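Local coordinates for protein yncA (Salmonella typhimurium, PDB 3DR6) that is a putative acetyltransferase of the GNAT family, probably transferring the acetyl group of acetyl-coenzyme A to an acceptor not identified here, at residues R35-T39 against D40-A44; I131-H134 against H135-F139. All blocks are in the same frame, centred on the assembly; numbering follows the deposited sequence.

In the fold
Interactions 1 and 2 are both local, one at the start of a helix and the other at the end of one, and they come in series along the chain. In interaction 1 (35-39 with 40-44) a loop runs into helix 39-52; in interaction 2 (131-134 with 135-139) helix 128-135 closes and the chain turns toward strand 140-151. Their centres lie about 30 Å apart on opposite sides of the chain's centre, and their nearest atoms about 18 Å apart, so neither touches the other. Both belong to the GNAT acetyltransferase domain. Interaction 1 is superficial, its centre about 17 Å from the chain's centre; interaction 2, about 14 Å from it, is partly buried.

Interaction 1 (R35-T39 against D40-A44); sequences RTVDT and DNRLA
Val37 lies across the amide of Asn41 at about a right angle, CB and CG1 both meeting the amide carbon: Val37 CB is 3.6 Å from Asn41 CG. The valine's other methyl sits between its own backbone N and carbonyl carbon and reaches the neighbouring arginine, with Val37 CG2 3.8 Å from Arg42 NE, oblique to the guanidinium.

Asn41 and Arg42 are themselves joined. Asn41 OD1 accepts from two nitrogens of one guanidinium side, Arg42 NE at 2.9 Å and Arg42 NH2 at 2.8 Å. The oxygen is only 1° out of the guanidinium plane, and both donors lie in the carbonyl plane of the amide, so the paired bonds restrict rotation of both flat groups. The bends at chi2 and chi3 fold the arginine chain back to its neighbour, while Asn41 CG, trans to its backbone N (chi1 176°), extends to meet it.

Asp38 is the N-cap. Its chi1 of 58° swings the carboxylate over the first turn, where Asp38 OD1 accepts from Asn41 N at 3.0 Å; the N-H arrives nearly along the C-O axis of the carboxylate. Side chains of Asp38 and Asn41 cross at about a right angle. The carboxylate's negative charge at the helix N-terminus would be expected to interact favourably with the helix dipole. The first full helical bond follows, from Leu43 N to Thr39 O at 2.9 Å, whereas that from Arg42 N to Asp38 O is weak.

The contact is at the surface, where the loop after helix 14-27 enters helix 39-52. Val37 rests on Tyr21 of helix 14-27, and Val37 N hydrogen-bonds to Asn22 OD1. Arg42 makes a cation-pi contact with Tyr21, linking the two helices, and another with Trp45 within helix 39-52.

Interaction 2 (I131-H134 against H135-F139); sequences IRLH and HSLGF
Ile131 and His135 are joined by a regular helical bond, His135 N to Ile131 O at 2.9 Å, and Ser136 N continues the pattern to Arg132 O. The helix then stops in a Schellman motif: Phe139 N reaches back to His134 O at 3.0 Å and Gly138 N to His135 O, with Gly138 at positive phi (93°) as the C-prime residue. A type I turn from His135 to Gly138 carries the reversal. His134 O also accepts from Leu137 N, the two donors approaching from opposite faces of the carbonyl plane.

The reversal brings Phe139 against His134. His134 CD2 stands 3.8 Å above the plane of the Phe139 ring, over its centre; with the centroids of the His134 and Phe139 rings 5.0 Å apart and planes at 86°, the pair is a T-shaped stack, the histidine giving its edge. Leu133 CD2 lies over one face of the same imidazole, near its rim. On another side of the helix, Ile131 and His135 run side by side, Ile131 CG2 touching the ring at His135 CD2. Ser136 folds its hydroxyl back, chi1 83°, and Ser136 OG donates to Leu133 O at 2.7 Å.

His135 ND1 donates to Phe139 O at 3.2 Å, tying the exposed imidazole to the chain beyond the turn. The buried His134 has both ring nitrogens engaged, ND1 with Ser130 O and NE2 with His86 NE2. Together with the stack, these bonds fix its rotation, and since Ser130 O can only accept, the first of them is consistent with a proton on ND1.

Interaction 1 (R35-T39 against D40-A44)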
ATOM      1  N   ARG C  35       2.627 -16.824  -7.964  1.00 27.78           N
ATOM      2  CA  ARG C  35       1.967 -17.869  -8.738  1.00 28.97           C
ATOM      3  C   ARG C  35       1.253 -17.337  -9.981  1.00 28.13           C
ATOM      4  O   ARG C  35       0.745 -16.205 -10.022  1.00 27.71           O
ATOM      5  CB  ARG C  35       0.994 -18.704  -7.889  1.00 29.55           C
ATOM      6  CG  ARG C  35       1.656 -19.690  -6.922  1.00 33.12           C
ATOM      7  CD  ARG C  35       1.523 -19.233  -5.479  1.00 39.02           C
ATOM      8  NE  ARG C  35       0.194 -19.505  -4.916  1.00 43.07           N
ATOM      9  CZ  ARG C  35      -0.857 -18.676  -4.964  1.00 45.12           C
ATOM     10  NH1 ARG C  35      -0.774 -17.490  -5.565  1.00 46.89           N
ATOM     11  NH2 ARG C  35      -2.012 -19.035  -4.408  1.00 45.20           N
ATOM     12  N   THR C  36       1.232 -18.193 -10.990  1.00 28.47           N
ATOM     13  CA  THR C  36       0.608 -17.888 -12.267  1.00 28.33           C
ATOM     14  C   THR C  36      -0.915 -17.931 -12.127  1.00 28.38           C
ATOM     15  O   THR C  36      -1.450 -18.534 -11.185  1.00 28.60           O
ATOM     16  CB  THR C  36       1.063 -18.891 -13.319  1.00 28.73           C
ATOM     17  OG1 THR C  36       0.890 -20.213 -12.801  1.00 29.16           O
ATOM     18  CG2 THR C  36       2.546 -18.682 -13.660  1.00 29.07           C
ATOM     19  N   VAL C  37      -1.615 -17.275 -13.047  1.00 28.03           N
ATOM     20  CA  VAL C  37      -3.067 -17.313 -13.063  1.00 28.03           C
ATOM     21  C   VAL C  37      -3.523 -17.836 -14.429  1.00 28.03           C
ATOM     22  O   VAL C  37      -2.705 -18.015 -15.335  1.00 27.76           O
ATOM     23  CB  VAL C  37      -3.708 -15.913 -12.765  1.00 27.95           C
ATOM     24  CG1 VAL C  37      -3.423 -15.461 -11.313  1.00 28.07           C
ATOM     25  CG2 VAL C  37      -3.273 -14.849 -13.799  1.00 27.31           C
ATOM     26  N   ASP C  38      -4.818 -18.080 -14.573  1.00 28.25           N
ATOM     27  CA  ASP C  38      -5.344 -18.432 -15.887  1.00 28.65           C
ATOM     28  C   ASP C  38      -6.043 -17.256 -16.569  1.00 28.39           C
ATOM     29  O   ASP C  38      -6.189 -16.188 -15.975  1.00 28.19           O
ATOM     30  CB  ASP C  38      -6.235 -19.682 -15.820  1.00 28.97           C
ATOM     31  CG  ASP C  38      -7.410 -19.536 -14.865  1.00 30.08           C
ATOM     32  OD1 ASP C  38      -7.818 -18.406 -14.524  1.00 32.52           O
ATOM     33  OD2 ASP C  38      -7.950 -20.590 -14.461  1.00 33.11           O
ATOM     34  N   THR C  39      -6.451 -17.449 -17.820  1.00 28.39           N
ATOM     35  CA  THR C  39      -7.125 -16.387 -18.583  1.00 28.89           C
ATOM     36  C   THR C  39      -8.415 -15.892 -17.909  1.00 29.22           C
ATOM     37  O   THR C  39      -8.690 -14.689 -17.920  1.00 28.77           O
ATOM     38  CB  THR C  39      -7.419 -16.821 -20.036  1.00 29.02           C
ATOM     39  OG1 THR C  39      -6.192 -17.193 -20.679  1.00 28.82           O
ATOM     40  CG2 THR C  39      -8.070 -15.688 -20.830  1.00 29.58           C
ATOM     41  N   ASP C  40      -9.193 -16.812 -17.329  1.00 29.64           N
ATOM     42  CA  ASP C  40     -10.432 -16.438 -16.625  1.00 30.39           C
ATOM     43  C   ASP C  40     -10.163 -15.459 -15.480  1.00 30.18           C
ATOM     44  O   ASP C  40     -10.966 -14.549 -15.213  1.00 29.61           O
ATOM     45  CB  ASP C  40     -11.159 -17.676 -16.091  1.00 31.04           C
ATOM     46  CG  ASP C  40     -12.023 -18.349 -17.152  1.00 33.07           C
ATOM     47  OD1 ASP C  40     -12.924 -17.676 -17.711  1.00 35.40           O
ATOM     48  OD2 ASP C  40     -11.803 -19.552 -17.421  1.00 36.39           O
ATOM     49  N   ASN C  41      -9.026 -15.650 -14.814  1.00 29.87           N
ATOM     50  CA  ASN C  41      -8.607 -14.775 -13.733  1.00 29.51           C
ATOM     51  C   ASN C  41      -8.327 -13.363 -14.235  1.00 29.18           C
ATOM     52  O   ASN C  41      -8.747 -12.381 -13.603  1.00 29.20           O
ATOM     53  CB  ASN C  41      -7.398 -15.365 -12.989  1.00 29.77           C
ATOM     54  CG  ASN C  41      -6.857 -14.432 -11.910  1.00 30.11           C
ATOM     55  OD1 ASN C  41      -6.288 -13.379 -12.209  1.00 29.22           O
ATOM     56  ND2 ASN C  41      -7.014 -14.830 -10.643  1.00 31.50           N
ATOM     57  N   ARG C  42      -7.652 -13.251 -15.379  1.00 28.77           N
ATOM     58  CA  ARG C  42      -7.364 -11.920 -15.952  1.00 28.36           C
ATOM     59  C   ARG C  42      -8.588 -11.258 -16.577  1.00 28.29           C
ATOM     60  O   ARG C  42      -8.679 -10.036 -16.617  1.00 28.13           O
ATOM     61  CB  ARG C  42      -6.179 -11.947 -16.923  1.00 28.43           C
ATOM     62  CG  ARG C  42      -4.830 -12.269 -16.272  1.00 28.09           C
ATOM     63  CD  ARG C  42      -4.381 -11.194 -15.267  1.00 28.21           C
ATOM     64  NE  ARG C  42      -4.848 -11.446 -13.898  1.00 27.79           N
ATOM     65  CZ  ARG C  42      -4.619 -10.629 -12.871  1.00 26.16           C
ATOM     66  NH1 ARG C  42      -3.932  -9.501 -13.050  1.00 23.43           N
ATOM     67  NH2 ARG C  42      -5.070 -10.940 -11.663  1.00 25.51           N
ATOM     68  N   LEU C  43      -9.530 -12.070 -17.048  1.00 28.55           N
ATOM     69  CA  LEU C  43     -10.841 -11.563 -17.456  1.00 28.64           C
ATOM     70  C   LEU C  43     -11.555 -10.945 -16.259  1.00 28.20           C
ATOM     71  O   LEU C  43     -12.066  -9.831 -16.356  1.00 27.72           O
ATOM     72  CB  LEU C  43     -11.705 -12.667 -18.082  1.00 28.73           C
ATOM     73  CG  LEU C  43     -11.644 -12.802 -19.607  1.00 30.91           C
ATOM     74  CD1 LEU C  43     -12.487 -13.996 -20.057  1.00 32.42           C
ATOM     75  CD2 LEU C  43     -12.122 -11.530 -20.290  1.00 32.48           C
ATOM     76  N   ALA C  44     -11.552 -11.672 -15.136  1.00 27.88           N
ATOM     77  CA  ALA C  44     -12.132 -11.198 -13.879  1.00 27.58           C
ATOM     78  C   ALA C  44     -11.495  -9.868 -13.471  1.00 27.13           C
ATOM     79  O   ALA C  44     -12.201  -8.894 -13.211  1.00 26.73           O
ATOM     80  CB  ALA C  44     -11.960 -12.248 -12.772  1.00 27.29           C
TER

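Interaction 2 (I131-H134 against H135-F139)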
ATOM      1  N   ILE C 131      14.010   3.297 -13.192  1.00 21.52           N
ATOM      2  CA  ILE C 131      14.176   4.584 -12.531  1.00 20.89           C
ATOM      3  C   ILE C 131      14.423   5.712 -13.548  1.00 21.17           C
ATOM      4  O   ILE C 131      13.800   6.777 -13.477  1.00 20.37           O
ATOM      5  CB  ILE C 131      15.268   4.482 -11.440  1.00 20.88           C
ATOM      6  CG1 ILE C 131      14.743   3.536 -10.335  1.00 19.67           C
ATOM      7  CG2 ILE C 131      15.649   5.876 -10.899  1.00 20.08           C
ATOM      8  CD1 ILE C 131      15.769   3.158  -9.264  1.00 21.40           C
ATOM      9  N   ARG C 132      15.307   5.448 -14.509  1.00 20.33           N
ATOM     10  CA  ARG C 132      15.597   6.410 -15.593  1.00 21.21           C
ATOM     11  C   ARG C 132      14.360   6.728 -16.437  1.00 19.67           C
ATOM     12  O   ARG C 132      14.093   7.902 -16.753  1.00 18.78           O
ATOM     13  CB  ARG C 132      16.734   5.839 -16.463  1.00 21.27           C
ATOM     14  CG  ARG C 132      17.230   6.705 -17.617  1.00 25.38           C
ATOM     15  CD  ARG C 132      18.443   6.009 -18.325  1.00 25.39           C
ATOM     16  NE  ARG C 132      19.209   5.164 -17.394  1.00 33.48           N
ATOM     17  CZ  ARG C 132      19.407   3.844 -17.514  1.00 35.42           C
ATOM     18  NH1 ARG C 132      20.095   3.187 -16.581  1.00 35.20           N
ATOM     19  NH2 ARG C 132      18.938   3.175 -18.565  1.00 37.59           N
ATOM     20  N   LEU C 133      13.613   5.685 -16.791  1.00 18.82           N
ATOM     21  CA  LEU C 133      12.419   5.815 -17.605  1.00 19.07           C
ATOM     22  C   LEU C 133      11.424   6.696 -16.858  1.00 18.46           C
ATOM     23  O   LEU C 133      10.825   7.596 -17.418  1.00 18.70           O
ATOM     24  CB  LEU C 133      11.818   4.432 -17.876  1.00 19.33           C
ATOM     25  CG  LEU C 133      10.527   4.314 -18.702  1.00 20.84           C
ATOM     26  CD1 LEU C 133      10.416   2.943 -19.353  1.00 22.76           C
ATOM     27  CD2 LEU C 133       9.274   4.622 -17.874  1.00 20.46           C
ATOM     28  N   HIS C 134      11.240   6.424 -15.573  1.00 17.95           N
ATOM     29  CA  HIS C 134      10.322   7.238 -14.788  1.00 17.80           C
ATOM     30  C   HIS C 134      10.762   8.699 -14.613  1.00 18.05           C
ATOM     31  O   HIS C 134       9.927   9.601 -14.710  1.00 18.19           O
ATOM     32  CB  HIS C 134      10.056   6.544 -13.435  1.00 16.69           C
ATOM     33  CG  HIS C 134       9.117   5.383 -13.546  1.00 17.28           C
ATOM     34  ND1 HIS C 134       9.531   4.112 -13.887  1.00 18.46           N
ATOM     35  CD2 HIS C 134       7.783   5.300 -13.339  1.00 18.22           C
ATOM     36  CE1 HIS C 134       8.486   3.304 -13.917  1.00 17.76           C
ATOM     37  NE2 HIS C 134       7.418   3.997 -13.566  1.00 18.58           N
ATOM     38  N   HIS C 135      12.047   8.936 -14.344  1.00 18.00           N
ATOM     39  CA  HIS C 135      12.575  10.308 -14.276  1.00 18.76           C
ATOM     40  C   HIS C 135      12.275  11.079 -15.564  1.00 17.92           C
ATOM     41  O   HIS C 135      11.957  12.285 -15.522  1.00 17.95           O
ATOM     42  CB  HIS C 135      14.091  10.305 -14.063  1.00 19.42           C
ATOM     43  CG  HIS C 135      14.516  10.139 -12.635  1.00 22.24           C
ATOM     44  ND1 HIS C 135      13.946  10.839 -11.589  1.00 25.44           N
ATOM     45  CD2 HIS C 135      15.497   9.377 -12.088  1.00 22.61           C
ATOM     46  CE1 HIS C 135      14.536  10.490 -10.457  1.00 24.88           C
ATOM     47  NE2 HIS C 135      15.494   9.619 -10.735  1.00 25.40           N
ATOM     48  N   SER C 136      12.361  10.380 -16.698  1.00 16.85           N
ATOM     49  CA  SER C 136      12.160  11.001 -18.010  1.00 16.88           C
ATOM     50  C   SER C 136      10.709  11.417 -18.246  1.00 16.51           C
ATOM     51  O   SER C 136      10.424  12.163 -19.205  1.00 15.48           O
ATOM     52  CB  SER C 136      12.625  10.078 -19.157  1.00 16.87           C
ATOM     53  OG  SER C 136      11.637   9.129 -19.521  1.00 18.80           O
ATOM     54  N   LEU C 137       9.802  10.925 -17.396  1.00 16.05           N
ATOM     55  CA  LEU C 137       8.398  11.321 -17.430  1.00 16.71           C
ATOM     56  C   LEU C 137       8.019  12.223 -16.253  1.00 17.25           C
ATOM     57  O   LEU C 137       6.822  12.498 -16.010  1.00 17.57           O
ATOM     58  CB  LEU C 137       7.490  10.081 -17.480  1.00 17.26           C
ATOM     59  CG  LEU C 137       7.219   9.405 -18.834  1.00 18.77           C
ATOM     60  CD1 LEU C 137       6.731   7.964 -18.643  1.00 20.86           C
ATOM     61  CD2 LEU C 137       6.218  10.198 -19.675  1.00 21.69           C
ATOM     62  N   GLY C 138       9.024  12.686 -15.519  1.00 15.83           N
ATOM     63  CA  GLY C 138       8.778  13.678 -14.495  1.00 15.94           C
ATOM     64  C   GLY C 138       8.534  13.091 -13.118  1.00 15.96           C
ATOM     65  O   GLY C 138       8.273  13.848 -12.176  1.00 15.96           O
ATOM     66  N   PHE C 139       8.651  11.761 -12.995  1.00 15.78           N
ATOM     67  CA  PHE C 139       8.536  11.101 -11.674  1.00 16.45           C
ATOM     68  C   PHE C 139       9.739  11.457 -10.798  1.00 17.25           C
ATOM     69  O   PHE C 139      10.856  11.645 -11.309  1.00 16.74           O
ATOM     70  CB  PHE C 139       8.459   9.567 -11.819  1.00 15.92           C
ATOM     71  CG  PHE C 139       7.117   9.055 -12.265  1.00 16.97           C
ATOM     72  CD1 PHE C 139       6.726   9.151 -13.627  1.00 17.73           C
ATOM     73  CD2 PHE C 139       6.252   8.419 -11.357  1.00 17.14           C
ATOM     74  CE1 PHE C 139       5.458   8.666 -14.037  1.00 17.05           C
ATOM     75  CE2 PHE C 139       5.000   7.933 -11.770  1.00 15.96           C
ATOM     76  CZ  PHE C 139       4.606   8.049 -13.097  1.00 16.00           C
TER